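Local coordinates for protein dihydropteroate synthase (Clostridioides difficile, PDB 6PZ2) that probably catalyses the joining of a pterin diphosphate to p-aminobenzoate, giving dihydropteroate in folate synthesis, and here binds the product analogue pteroic acid, at residues Glu101-Lys105 against Lys129-Glu133; Val114-Arg118 against Phe156-Ser160; Asn139-Tyr145 against Phe182-Gln188; Ile206-Arg212 against Val243-His249. One frame throughout, in Å; residues are numbered along the deposited sequence.

Contact 1: residues Glu101-Lys105 against Lys129-Glu133; sequences EEALK and KYDAE
E101 and Y130 meet on the outer layer of a TIM barrel, where helix 97-105 lies beside the link from helix 123-129 into strand 133-137. The second helix ends in a Schellman motif: D131 takes a positive phi and leads the chain down to the strand, at the barrel end opposite the catalytic loops.

The polar contacts converge on one carboxylate oxygen. K129 NZ, at the end of an extended chain, makes a salt bridge of 3.0 Å to the syn lone pair of E101 OE2. The same oxygen sits at the edge of the Y130 ring, in its plane, and accepts from Y130 OH. Their modelled separation of 2.4 Å is very short for a hydrogen bond, so the exact length is doubtful. The carboxylate stands almost upright to the ring, the planes 85° apart.

K105 adds aliphatic contact, its CE passing 3.3 Å from Y130 OH. Its extended chain runs on past the ring to E102 of the same helix, where NZ forms a salt bridge with E102 OE1 at 3.0 Å.

The apolar part centres on L104, which also packs on V111 and V126. Its CB lies over one face of the Y130 ring, off centre and 4.2 Å from the centroid, in a CH-pi contact. With CG anti to the carbonyl carbon (chi1 -78°), the branched end continues past the ring to A132, where L104 CD2 comes 3.6 Å from A132 CB.

Contact 2: residues Val114-Arg118 against Phe156-Ser160; sequences VWGLR and FFKVS. With PT1 (pteroic acid), chain K.
The guanidinium of R118 lies flat on the F156 ring, tying the loop after strand 110-113 of this TIM barrel to helix 149-166 on its outside. The centres are 4.0 Å apart and the planes 18° from parallel, so this is a stacked cation-pi pair; R118 NH2 rides toward the rim of the ring. V159 approaches the opposite face of the guanidinium with CG1, leaving the flat group between an aromatic ring and a methyl.

In-plane bonds fix the rotation of the group. R118 NE donates to S160 OG at 2.8 Å, bent to 142° at the hydrogen. R118 NH2 reaches F156 O at 2.9 Å, an oxygen that already takes the helical bond from S160 N. A bend in the arginine chain at chi2 (-46°) turns the guanidinium onto helix 149-166, where it makes both bonds.

S160 passes the connection on: its hydroxyl accepts from R118 and donates to G116 O at 2.8 Å, in the carbonyl plane. G116 belongs to a type I' beta turn from W115 to R118, closed by R118 N to W115 O, and D113 takes the backbone NH groups of W115 and L117. At the edge of the F156 ring sits W115 O, while H138 packs edge-to-face on the same phenyl. The other end of the loop enters the pterin pocket, where V114 CG1 lies 3.7 Å from N8 of pteroic acid.

Contact 3: residues Asn139-Tyr145 against Phe182-Gln188; sequences NQDGTNY and FGKDFEQ. With PT1 (pteroic acid), chain K.
Y145 OH donates to G183 O at 2.6 Å, and Q188 NE2 gives T143 O an almost straight bond of 2.9 Å, with 176° at the hydrogen. Together they join two beta-alpha loops of the TIM barrel, the ones after strands 133-137 and 174-177. G183 O lies at the edge of the Y145 ring, in its plane, although the hydroxyl stands above the plane of that carbonyl.

Q188 works in two directions. With CG beside its backbone N (chi1 -66°) and the chain extended beyond, its amide is carried across to T143. Its OE1 accepts from D185 N at 2.8 Å, while D185 OD1 accepts from Q188 N at 3.0 Å; this capping box starts helix 186-195. Using both ends of the amide holds it steady.

Within 139-145, Q140 NE2 donates to both G142 O and N144 O and sits over one face of the Y145 ring, near the rim. The K184 ammonium turns back to F182 O at 2.9 Å and also bonds H138, P178 and G179.

Packing takes over next. T143 CG2 rests against D185 N at 3.6 Å, and the backbone of G183 fits closely under Q140 and G142, its CA 3.2 Å from G142 O. The N139 amide, its ND2 bonded to V114 O, is tilted 65° to the F182 ring, with OD1 near CB. Deeper in, F182 offers a ring face to C17 of pteroic acid, and its CZ comes 3.3 Å from the ligand's N14.

Contact 4: residues Ile206-Arg212 against Val243-His249; sequences ILLGTSR and VDIVRVH. With PT1 (pteroic acid), chain K; SO4 (sulfate ion), chain B; SO4 (sulfate ion), chain D.
Parallel strands 207-208 and 245-248 form this part of the TIM barrel wall, with L207 pairing with I245 and L208 with V246, and their C-terminal ends open into the active site. I206 O accepts from both D244 N and I245 N, L208 N bonds I245 O, and R247 N bonds L208 O at 2.9 Å. At the start, D244 OD2 takes I206 N on its anti lone pair. Beyond G209 the chains part, and a water spans the gap by accepting from T210 N and donating to R247 O.

Side chains at this end of the strands gather round a sulfate. S211 OG and H249 ND1 share a hydrogen bond of 2.6 Å, which orients the imidazole so that its NE2 donates to a sulfate oxygen, O4, at 2.8 Å. R247 NH2 reaches O2 of the same sulfate at 2.8 Å. The sulfate probably comes from the crystallisation liquor and may mark where substrate phosphate binds. R247, extended from CG to NE and salt-bridged there to D53, lays one face of its guanidinium on the pterin, whose N8 is 3.2 Å above the plane. R212 stacks on H249, planes 16° apart, and reaches a second sulfate.

L207 CD2 touches pteroic acid at N11 (3.6 Å), on the same sheet face as I245. V246 points to the other face and packs on T235 of helix 228-240, the longer helix of the crossover between these strands. Strand 13-19 flanks 245-248, and L207 pairs with L176 of strand 174-177, closing the barrel.

All four contacts belong to one TIM barrel. Contacts 1 and 2 alternate along the chain, as do contacts 2 and 3; contact 4 comes last and joins the two final strands. Contact 1 lies on the outer helices at the far end, its centre about 30 Å from that of contact 3, and does not touch the other three. Contacts 2 and 3 adjoin, centres about 15 Å apart: V114 O and N139 ND2 are hydrogen-bonded, and the W115 ring packs on N139 and D141. Contact 4 touches neither, yet pteroic acid meets contacts 2, 3 and 4, so loops following several strands converge on one pocket at the C-terminal mouth of the barrel.

Contact 1: residues Glu101-Lys105 against Lys129-Glu133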
# COMPACT_ATOMS: atom_id res chain seq x y z
N GLU A 101 1.30 29.77 20.19
CA GLU A 101 2.04 31.03 20.24
C GLU A 101 3.48 30.83 20.71
O GLU A 101 4.41 31.32 20.05
CB GLU A 101 1.38 32.04 21.19
CG GLU A 101 2.18 33.33 21.24
CD GLU A 101 1.34 34.59 21.18
OE1 GLU A 101 0.25 34.62 21.82
OE2 GLU A 101 1.78 35.51 20.48
N GLU A 102 3.66 30.18 21.86
CA GLU A 102 5.03 29.95 22.38
C GLU A 102 5.85 29.14 21.38
O GLU A 102 7.04 29.45 21.11
CB GLU A 102 5.03 29.26 23.74
CG GLU A 102 4.66 30.17 24.92
CD GLU A 102 5.16 31.61 24.82
OE1 GLU A 102 4.31 32.55 24.62
OE2 GLU A 102 6.41 31.78 24.86
N ALA A 103 5.22 28.11 20.82
CA ALA A 103 5.93 27.24 19.87
C ALA A 103 6.37 28.07 18.66
O ALA A 103 7.47 27.86 18.10
CB ALA A 103 5.05 26.08 19.44
N LEU A 104 5.46 28.95 18.22
CA LEU A 104 5.75 29.71 17.01
C LEU A 104 6.83 30.76 17.29
O LEU A 104 7.68 31.02 16.44
CB LEU A 104 4.46 30.36 16.52
CG LEU A 104 3.51 29.41 15.78
CD1 LEU A 104 2.16 30.06 15.57
CD2 LEU A 104 4.11 28.99 14.45
N LYS A 105 6.84 31.35 18.50
CA LYS A 105 7.94 32.24 18.84
C LYS A 105 9.27 31.49 18.78
O LYS A 105 10.28 32.07 18.39
CB LYS A 105 7.80 32.84 20.24
CG LYS A 105 6.72 33.88 20.43
CD LYS A 105 6.55 34.22 21.90
CE LYS A 105 5.37 35.12 22.19
NZ LYS A 105 5.13 35.25 23.64
N LYS A 129 -0.84 36.12 13.03
CA LYS A 129 0.19 36.93 13.68
C LYS A 129 1.60 36.43 13.35
O LYS A 129 2.47 37.26 13.17
CB LYS A 129 -0.06 36.89 15.19
CG LYS A 129 0.99 37.51 16.10
CD LYS A 129 0.43 37.50 17.53
CE LYS A 129 1.26 38.23 18.56
NZ LYS A 129 0.56 38.21 19.88
N TYR A 130 1.84 35.10 13.30
CA TYR A 130 3.19 34.63 13.08
C TYR A 130 3.36 34.23 11.62
O TYR A 130 4.41 33.74 11.24
CB TYR A 130 3.57 33.52 14.07
CG TYR A 130 3.70 34.02 15.48
CD1 TYR A 130 4.87 34.60 15.95
CD2 TYR A 130 2.61 33.99 16.32
CE1 TYR A 130 4.96 35.08 17.25
CE2 TYR A 130 2.67 34.48 17.62
CZ TYR A 130 3.85 35.06 18.07
OH TYR A 130 3.86 35.56 19.33
N ASP A 131 2.34 34.41 10.80
CA ASP A 131 2.43 33.96 9.43
C ASP A 131 2.71 32.46 9.39
O ASP A 131 3.53 32.00 8.61
CB ASP A 131 3.57 34.64 8.69
CG ASP A 131 3.08 35.86 7.95
OD1 ASP A 131 2.36 35.70 6.92
OD2 ASP A 131 3.36 36.94 8.47
N ALA A 132 2.04 31.71 10.25
CA ALA A 132 2.36 30.29 10.33
C ALA A 132 1.58 29.51 9.25
O ALA A 132 0.56 29.96 8.71
CB ALA A 132 1.99 29.80 11.70
N GLU A 133 2.04 28.29 9.01
CA GLU A 133 1.25 27.31 8.29
C GLU A 133 0.31 26.67 9.32
O GLU A 133 0.66 26.64 10.49
CB GLU A 133 2.14 26.25 7.66
CG GLU A 133 3.47 26.86 7.31
CD GLU A 133 3.81 26.64 5.86
OE1 GLU A 133 3.46 27.51 5.05
OE2 GLU A 133 4.37 25.57 5.59

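Contact 2: residues Val114-Arg118 against Phe156-Ser160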
# COMPACT_ATOMS: atom_id res chain seq x y z
N VAL A 114 -6.11 19.91 15.76
CA VAL A 114 -7.07 18.82 15.61
C VAL A 114 -8.49 19.27 15.94
O VAL A 114 -9.38 18.42 15.95
CB VAL A 114 -6.73 17.59 16.47
CG1 VAL A 114 -5.36 17.01 16.10
CG2 VAL A 114 -6.83 17.88 17.96
N TRP A 115 -8.72 20.56 16.19
CA TRP A 115 -10.09 21.10 16.24
C TRP A 115 -10.32 22.15 15.14
O TRP A 115 -11.37 22.75 15.07
CB TRP A 115 -10.37 21.66 17.63
CG TRP A 115 -10.82 20.57 18.54
CD1 TRP A 115 -10.12 19.94 19.52
CD2 TRP A 115 -12.11 19.94 18.49
NE1 TRP A 115 -10.89 18.96 20.11
CE2 TRP A 115 -12.11 18.94 19.49
CE3 TRP A 115 -13.24 20.13 17.69
CZ2 TRP A 115 -13.21 18.12 19.70
CZ3 TRP A 115 -14.34 19.34 17.94
CH2 TRP A 115 -14.32 18.36 18.92
N GLY A 116 -9.36 22.33 14.25
CA GLY A 116 -9.62 23.09 13.04
C GLY A 116 -10.07 24.52 13.34
O GLY A 116 -10.95 25.05 12.66
N LEU A 117 -9.40 25.09 14.34
CA LEU A 117 -9.48 26.45 14.78
C LEU A 117 -10.75 26.63 15.63
O LEU A 117 -11.03 27.75 15.95
CB LEU A 117 -9.51 27.45 13.62
CG LEU A 117 -8.39 27.32 12.60
CD1 LEU A 117 -8.58 28.35 11.51
CD2 LEU A 117 -7.03 27.48 13.24
N ARG A 118 -11.47 25.59 15.99
CA ARG A 118 -12.76 25.80 16.68
C ARG A 118 -12.64 25.72 18.20
O ARG A 118 -13.61 25.99 18.86
CB ARG A 118 -13.78 24.73 16.30
CG ARG A 118 -14.12 24.63 14.82
CD ARG A 118 -14.38 25.93 14.10
NE ARG A 118 -14.72 25.76 12.69
CZ ARG A 118 -15.88 25.26 12.28
NH1 ARG A 118 -16.87 25.10 13.14
NH2 ARG A 118 -16.02 24.89 11.01
N PHE A 156 -17.49 22.43 7.04
CA PHE A 156 -16.66 22.70 8.19
C PHE A 156 -15.36 23.37 7.74
O PHE A 156 -14.98 24.38 8.31
CB PHE A 156 -16.38 21.41 8.95
CG PHE A 156 -15.44 21.52 10.11
CD1 PHE A 156 -15.93 21.47 11.41
CD2 PHE A 156 -14.07 21.62 9.91
CE1 PHE A 156 -15.06 21.56 12.49
CE2 PHE A 156 -13.20 21.74 10.99
CZ PHE A 156 -13.70 21.70 12.27
N PHE A 157 -14.74 22.85 6.68
CA PHE A 157 -13.52 23.48 6.20
C PHE A 157 -13.78 24.91 5.74
O PHE A 157 -12.92 25.77 5.91
CB PHE A 157 -12.88 22.68 5.06
CG PHE A 157 -12.27 21.37 5.48
CD1 PHE A 157 -12.25 20.30 4.61
CD2 PHE A 157 -11.67 21.23 6.72
CE1 PHE A 157 -11.67 19.10 4.97
CE2 PHE A 157 -11.07 20.04 7.07
CZ PHE A 157 -11.07 18.98 6.20
N LYS A 158 -14.92 25.16 5.12
CA LYS A 158 -15.22 26.46 4.57
C LYS A 158 -15.30 27.48 5.70
O LYS A 158 -14.76 28.57 5.60
CB LYS A 158 -16.56 26.48 3.84
CG LYS A 158 -16.46 26.73 2.35
CD LYS A 158 -15.56 25.76 1.61
CE LYS A 158 -15.76 25.82 0.11
NZ LYS A 158 -17.07 25.24 -0.26
N VAL A 159 -15.98 27.11 6.76
CA VAL A 159 -16.10 27.99 7.91
C VAL A 159 -14.72 28.25 8.55
O VAL A 159 -14.40 29.38 8.88
CB VAL A 159 -17.07 27.39 8.93
CG1 VAL A 159 -16.99 28.12 10.26
CG2 VAL A 159 -18.49 27.35 8.39
N SER A 160 -13.94 27.20 8.79
CA SER A 160 -12.61 27.33 9.41
C SER A 160 -11.70 28.16 8.49
O SER A 160 -10.91 28.95 8.97
CB SER A 160 -12.00 25.98 9.73
OG SER A 160 -12.83 25.28 10.66
C2 PT1 K . -4.60 13.22 12.39
C3 PT1 K . -4.17 13.09 13.77
C5 PT1 K . -3.45 14.26 14.28
N6 PT1 K . -4.38 12.01 14.56
C7 PT1 K . -3.71 15.37 12.23
N9 PT1 K . -3.29 15.32 13.50
C10 PT1 K . -3.95 12.01 15.84
N11 PT1 K . -3.49 16.46 11.47
C12 PT1 K . -3.29 13.14 16.35
C21 PT1 K . -8.29 5.65 16.95
O22 PT1 K . -9.44 5.57 16.50
O1 PT1 K . -5.27 12.23 11.77
N4 PT1 K . -4.38 14.35 11.68
N8 PT1 K . -3.02 14.21 15.56
C13 PT1 K . -4.21 10.81 16.71
N14 PT1 K . -5.66 10.64 16.81
C15 PT1 K . -6.25 9.43 16.90
C16 PT1 K . -5.54 8.26 17.21
C17 PT1 K . -7.61 9.34 16.62
C18 PT1 K . -6.21 7.04 17.26
C19 PT1 K . -8.28 8.12 16.67
C20 PT1 K . -7.58 6.97 16.97
O23 PT1 K . -7.71 4.63 17.32

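Contact 3: residues Asn139-Tyr145 against Phe182-Gln188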
# COMPACT_ATOMS: atom_id res chain seq x y z
N ASN A 139 -13.17 17.78 12.91
CA ASN A 139 -13.38 17.04 14.16
C ASN A 139 -14.77 17.40 14.69
O ASN A 139 -15.23 18.47 14.39
CB ASN A 139 -12.34 17.45 15.21
CG ASN A 139 -12.24 16.55 16.42
OD1 ASN A 139 -13.05 15.64 16.63
ND2 ASN A 139 -11.19 16.76 17.19
N GLN A 140 -15.40 16.53 15.46
CA GLN A 140 -16.63 16.87 16.13
C GLN A 140 -16.81 15.87 17.27
O GLN A 140 -16.15 14.80 17.31
CB GLN A 140 -17.84 16.84 15.19
CG GLN A 140 -18.24 15.43 14.74
CD GLN A 140 -19.52 15.34 13.95
OE1 GLN A 140 -19.88 16.26 13.21
NE2 GLN A 140 -20.22 14.21 14.11
N ASP A 141 -17.72 16.17 18.18
CA ASP A 141 -18.02 15.13 19.17
C ASP A 141 -19.18 14.26 18.70
O ASP A 141 -20.14 14.76 18.14
CB ASP A 141 -18.34 15.67 20.56
CG ASP A 141 -17.11 16.22 21.26
OD1 ASP A 141 -15.96 15.81 20.92
OD2 ASP A 141 -17.31 17.13 22.06
N GLY A 142 -19.04 12.96 18.97
CA GLY A 142 -19.95 11.96 18.48
C GLY A 142 -19.90 11.82 16.97
O GLY A 142 -19.15 12.51 16.24
N THR A 143 -20.81 10.97 16.51
CA THR A 143 -20.75 10.43 15.15
C THR A 143 -22.04 10.73 14.38
O THR A 143 -22.33 10.00 13.43
CB THR A 143 -20.47 8.93 15.19
OG1 THR A 143 -21.57 8.32 15.87
CG2 THR A 143 -19.16 8.59 15.87
N ASN A 144 -22.76 11.80 14.70
CA ASN A 144 -24.00 12.08 13.99
C ASN A 144 -23.76 13.12 12.90
O ASN A 144 -23.08 14.12 13.08
CB ASN A 144 -25.15 12.50 14.90
CG ASN A 144 -26.40 12.75 14.08
OD1 ASN A 144 -26.69 13.89 13.73
ND2 ASN A 144 -27.08 11.69 13.67
N TYR A 145 -24.30 12.86 11.73
CA TYR A 145 -24.19 13.75 10.59
C TYR A 145 -25.57 13.84 9.93
O TYR A 145 -26.07 12.82 9.49
CB TYR A 145 -23.16 13.22 9.58
CG TYR A 145 -21.74 13.28 10.09
CD1 TYR A 145 -20.94 14.38 9.82
CD2 TYR A 145 -21.22 12.27 10.87
CE1 TYR A 145 -19.65 14.48 10.31
CE2 TYR A 145 -19.93 12.35 11.37
CZ TYR A 145 -19.15 13.45 11.08
OH TYR A 145 -17.90 13.55 11.62
N PHE A 182 -11.88 10.79 14.18
CA PHE A 182 -12.38 11.86 15.03
C PHE A 182 -13.82 12.17 14.66
O PHE A 182 -14.11 12.59 13.53
CB PHE A 182 -11.57 13.15 14.84
CG PHE A 182 -10.14 13.14 15.31
CD1 PHE A 182 -9.12 12.83 14.43
CD2 PHE A 182 -9.81 13.55 16.59
CE1 PHE A 182 -7.79 12.88 14.83
CE2 PHE A 182 -8.48 13.58 17.00
CZ PHE A 182 -7.47 13.27 16.12
N GLY A 183 -14.75 11.91 15.58
CA GLY A 183 -16.14 12.20 15.27
C GLY A 183 -16.73 11.31 14.19
O GLY A 183 -17.65 11.71 13.45
N LYS A 184 -16.21 10.09 14.11
CA LYS A 184 -16.50 9.19 13.01
C LYS A 184 -16.36 7.77 13.51
O LYS A 184 -15.34 7.42 14.08
CB LYS A 184 -15.56 9.40 11.82
CG LYS A 184 -15.61 10.79 11.20
CD LYS A 184 -14.47 11.02 10.21
CE LYS A 184 -14.36 12.45 9.74
NZ LYS A 184 -13.73 13.31 10.77
N ASP A 185 -17.35 6.93 13.22
CA ASP A 185 -17.23 5.50 13.48
C ASP A 185 -16.58 4.79 12.27
O ASP A 185 -16.20 5.42 11.28
CB ASP A 185 -18.58 4.87 13.82
CG ASP A 185 -19.61 4.93 12.72
OD1 ASP A 185 -19.26 5.10 11.50
OD2 ASP A 185 -20.78 4.82 13.09
N PHE A 186 -16.49 3.48 12.41
CA PHE A 186 -15.79 2.62 11.46
C PHE A 186 -16.26 2.89 10.03
O PHE A 186 -15.47 3.24 9.14
CB PHE A 186 -15.94 1.14 11.82
CG PHE A 186 -15.32 0.24 10.79
CD1 PHE A 186 -13.94 0.18 10.65
CD2 PHE A 186 -16.12 -0.45 9.89
CE1 PHE A 186 -13.36 -0.60 9.67
CE2 PHE A 186 -15.53 -1.25 8.92
CZ PHE A 186 -14.17 -1.31 8.80
N GLU A 187 -17.56 2.82 9.86
CA GLU A 187 -18.14 2.92 8.53
C GLU A 187 -17.91 4.31 7.95
O GLU A 187 -17.77 4.48 6.73
CB GLU A 187 -19.63 2.57 8.61
CG GLU A 187 -19.84 1.07 8.47
CD GLU A 187 -21.09 0.50 9.12
OE1 GLU A 187 -21.90 1.28 9.66
OE2 GLU A 187 -21.23 -0.74 9.09
N GLN A 188 -17.95 5.32 8.81
CA GLN A 188 -17.79 6.68 8.34
C GLN A 188 -16.32 6.89 7.97
O GLN A 188 -16.03 7.57 6.98
CB GLN A 188 -18.25 7.67 9.41
CG GLN A 188 -19.75 7.59 9.68
CD GLN A 188 -20.18 8.21 10.99
OE1 GLN A 188 -19.44 8.25 11.97
NE2 GLN A 188 -21.41 8.71 11.03
C2 PT1 K . -4.60 13.22 12.39
C3 PT1 K . -4.17 13.09 13.77
C5 PT1 K . -3.45 14.26 14.28
N6 PT1 K . -4.38 12.01 14.56
C7 PT1 K . -3.71 15.37 12.23
N9 PT1 K . -3.29 15.32 13.50
C10 PT1 K . -3.95 12.01 15.84
N11 PT1 K . -3.49 16.46 11.47
C12 PT1 K . -3.29 13.14 16.35
C21 PT1 K . -8.29 5.65 16.95
O22 PT1 K . -9.44 5.57 16.50
O1 PT1 K . -5.27 12.23 11.77
N4 PT1 K . -4.38 14.35 11.68
N8 PT1 K . -3.02 14.21 15.56
C13 PT1 K . -4.21 10.81 16.71
N14 PT1 K . -5.66 10.64 16.81
C15 PT1 K . -6.25 9.43 16.90
C16 PT1 K . -5.54 8.26 17.21
C17 PT1 K . -7.61 9.34 16.62
C18 PT1 K . -6.21 7.04 17.26
C19 PT1 K . -8.28 8.12 16.67
C20 PT1 K . -7.58 6.97 16.97
O23 PT1 K . -7.71 4.63 17.32

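Contact 4: residues Ile206-Arg212 against Val243-His249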
# COMPACT_ATOMS: atom_id res chain seq x y z
N ILE A 206 -3.64 18.44 1.17
CA ILE A 206 -4.37 17.55 2.10
C ILE A 206 -3.35 16.75 2.91
O ILE A 206 -2.33 16.30 2.38
CB ILE A 206 -5.32 16.62 1.32
CG1 ILE A 206 -6.39 17.45 0.61
CG2 ILE A 206 -5.94 15.55 2.20
CD1 ILE A 206 -7.06 16.72 -0.53
N LEU A 207 -3.67 16.59 4.20
CA LEU A 207 -2.90 15.80 5.11
C LEU A 207 -3.78 14.69 5.65
O LEU A 207 -4.96 14.92 5.97
CB LEU A 207 -2.36 16.68 6.24
CG LEU A 207 -1.38 16.02 7.21
CD1 LEU A 207 -0.45 17.07 7.82
CD2 LEU A 207 -2.11 15.31 8.32
N LEU A 208 -3.19 13.50 5.73
CA LEU A 208 -3.96 12.32 6.18
C LEU A 208 -3.23 11.64 7.34
O LEU A 208 -2.01 11.44 7.31
CB LEU A 208 -4.16 11.35 5.01
CG LEU A 208 -4.87 10.06 5.36
CD1 LEU A 208 -6.31 10.36 5.77
CD2 LEU A 208 -4.85 9.06 4.21
N GLY A 209 -4.00 11.25 8.35
CA GLY A 209 -3.44 10.44 9.40
C GLY A 209 -4.32 9.26 9.77
O GLY A 209 -5.46 9.46 10.20
N THR A 210 -3.77 8.06 9.63
CA THR A 210 -4.49 6.79 9.91
C THR A 210 -3.63 5.86 10.77
O THR A 210 -4.14 4.91 11.35
CB THR A 210 -4.84 6.01 8.64
OG1 THR A 210 -3.61 5.61 8.01
CG2 THR A 210 -5.66 6.84 7.68
N SER A 211 -2.34 6.17 10.85
CA SER A 211 -1.34 5.28 11.39
C SER A 211 -1.80 4.70 12.73
O SER A 211 -2.06 5.41 13.67
CB SER A 211 -0.03 5.99 11.53
OG SER A 211 0.97 5.08 11.96
N ARG A 212 -1.93 3.39 12.74
CA ARG A 212 -2.21 2.55 13.91
C ARG A 212 -3.63 2.75 14.45
O ARG A 212 -3.92 2.17 15.48
CB ARG A 212 -1.21 2.77 15.05
CG ARG A 212 0.21 2.42 14.65
CD ARG A 212 1.18 2.54 15.80
NE ARG A 212 2.49 2.38 15.21
CZ ARG A 212 3.61 2.52 15.89
NH1 ARG A 212 3.51 2.83 17.17
NH2 ARG A 212 4.80 2.36 15.31
N VAL A 243 -3.69 13.13 -1.57
CA VAL A 243 -3.02 13.45 -0.32
C VAL A 243 -1.59 13.93 -0.60
O VAL A 243 -0.88 13.33 -1.40
CB VAL A 243 -3.01 12.27 0.65
CG1 VAL A 243 -2.10 12.56 1.81
CG2 VAL A 243 -4.42 11.93 1.12
N ASP A 244 -1.17 14.96 0.13
CA ASP A 244 0.14 15.59 -0.03
C ASP A 244 1.07 15.21 1.12
O ASP A 244 2.28 15.19 0.95
CB ASP A 244 -0.01 17.11 -0.04
CG ASP A 244 -0.64 17.59 -1.33
OD1 ASP A 244 0.05 17.49 -2.38
OD2 ASP A 244 -1.84 17.98 -1.29
N ILE A 245 0.50 15.00 2.30
CA ILE A 245 1.30 14.77 3.47
C ILE A 245 0.63 13.64 4.24
O ILE A 245 -0.58 13.76 4.48
CB ILE A 245 1.37 16.02 4.37
CG1 ILE A 245 1.79 17.28 3.61
CG2 ILE A 245 2.26 15.74 5.57
CD1 ILE A 245 1.82 18.55 4.43
N VAL A 246 1.40 12.66 4.69
CA VAL A 246 0.88 11.62 5.56
C VAL A 246 1.57 11.73 6.92
O VAL A 246 2.78 11.88 6.99
CB VAL A 246 1.02 10.20 4.98
CG1 VAL A 246 0.09 10.01 3.79
CG2 VAL A 246 2.45 9.86 4.58
N ARG A 247 0.78 11.62 7.97
CA ARG A 247 1.29 11.68 9.33
C ARG A 247 1.39 10.23 9.83
O ARG A 247 0.35 9.63 10.05
CB ARG A 247 0.32 12.48 10.21
CG ARG A 247 0.69 12.63 11.68
CD ARG A 247 -0.32 13.43 12.49
NE ARG A 247 -0.06 13.53 13.92
CZ ARG A 247 -0.30 12.59 14.83
NH1 ARG A 247 -0.90 11.46 14.49
NH2 ARG A 247 0.08 12.79 16.08
N VAL A 248 2.59 9.74 10.12
CA VAL A 248 2.86 8.33 10.35
C VAL A 248 3.82 8.12 11.53
O VAL A 248 4.67 8.97 11.79
CB VAL A 248 3.43 7.65 9.10
CG1 VAL A 248 2.38 7.61 7.99
CG2 VAL A 248 4.72 8.32 8.64
N HIS A 249 3.65 6.99 12.22
CA HIS A 249 4.67 6.52 13.16
C HIS A 249 5.89 5.89 12.47
O HIS A 249 6.97 5.92 13.04
CB HIS A 249 4.08 5.46 14.08
CG HIS A 249 2.94 6.00 14.85
ND1 HIS A 249 1.64 5.88 14.39
CD2 HIS A 249 2.90 6.65 16.03
CE1 HIS A 249 0.84 6.45 15.27
NE2 HIS A 249 1.58 6.95 16.29
C2 PT1 K . -4.60 13.22 12.39
C3 PT1 K . -4.17 13.09 13.77
C5 PT1 K . -3.45 14.26 14.28
N6 PT1 K . -4.38 12.01 14.56
C7 PT1 K . -3.71 15.37 12.23
N9 PT1 K . -3.29 15.32 13.50
C10 PT1 K . -3.95 12.01 15.84
N11 PT1 K . -3.49 16.46 11.47
C12 PT1 K . -3.29 13.14 16.35
C21 PT1 K . -8.29 5.65 16.95
O22 PT1 K . -9.44 5.57 16.50
O1 PT1 K . -5.27 12.23 11.77
N4 PT1 K . -4.38 14.35 11.68
N8 PT1 K . -3.02 14.21 15.56
C13 PT1 K . -4.21 10.81 16.71
N14 PT1 K . -5.66 10.64 16.81
C15 PT1 K . -6.25 9.43 16.90
C16 PT1 K . -5.54 8.26 17.21
C17 PT1 K . -7.61 9.34 16.62
C18 PT1 K . -6.21 7.04 17.26
C19 PT1 K . -8.28 8.12 16.67
C20 PT1 K . -7.58 6.97 16.97
O23 PT1 K . -7.71 4.63 17.32
S SO4 B . -0.97 9.20 17.58
O1 SO4 B . -2.15 8.80 18.37
O2 SO4 B . -0.82 10.68 17.64
O3 SO4 B . -1.14 8.78 16.18
O4 SO4 B . 0.25 8.57 18.14
S SO4 D . 7.37 3.23 17.99
O1 SO4 D . 6.48 2.10 17.65
O2 SO4 D . 6.66 4.06 19.00
O3 SO4 D . 7.73 4.12 16.85
O4 SO4 D . 8.60 2.59 18.50
O HOH W 1 -1.18 7.88 8.48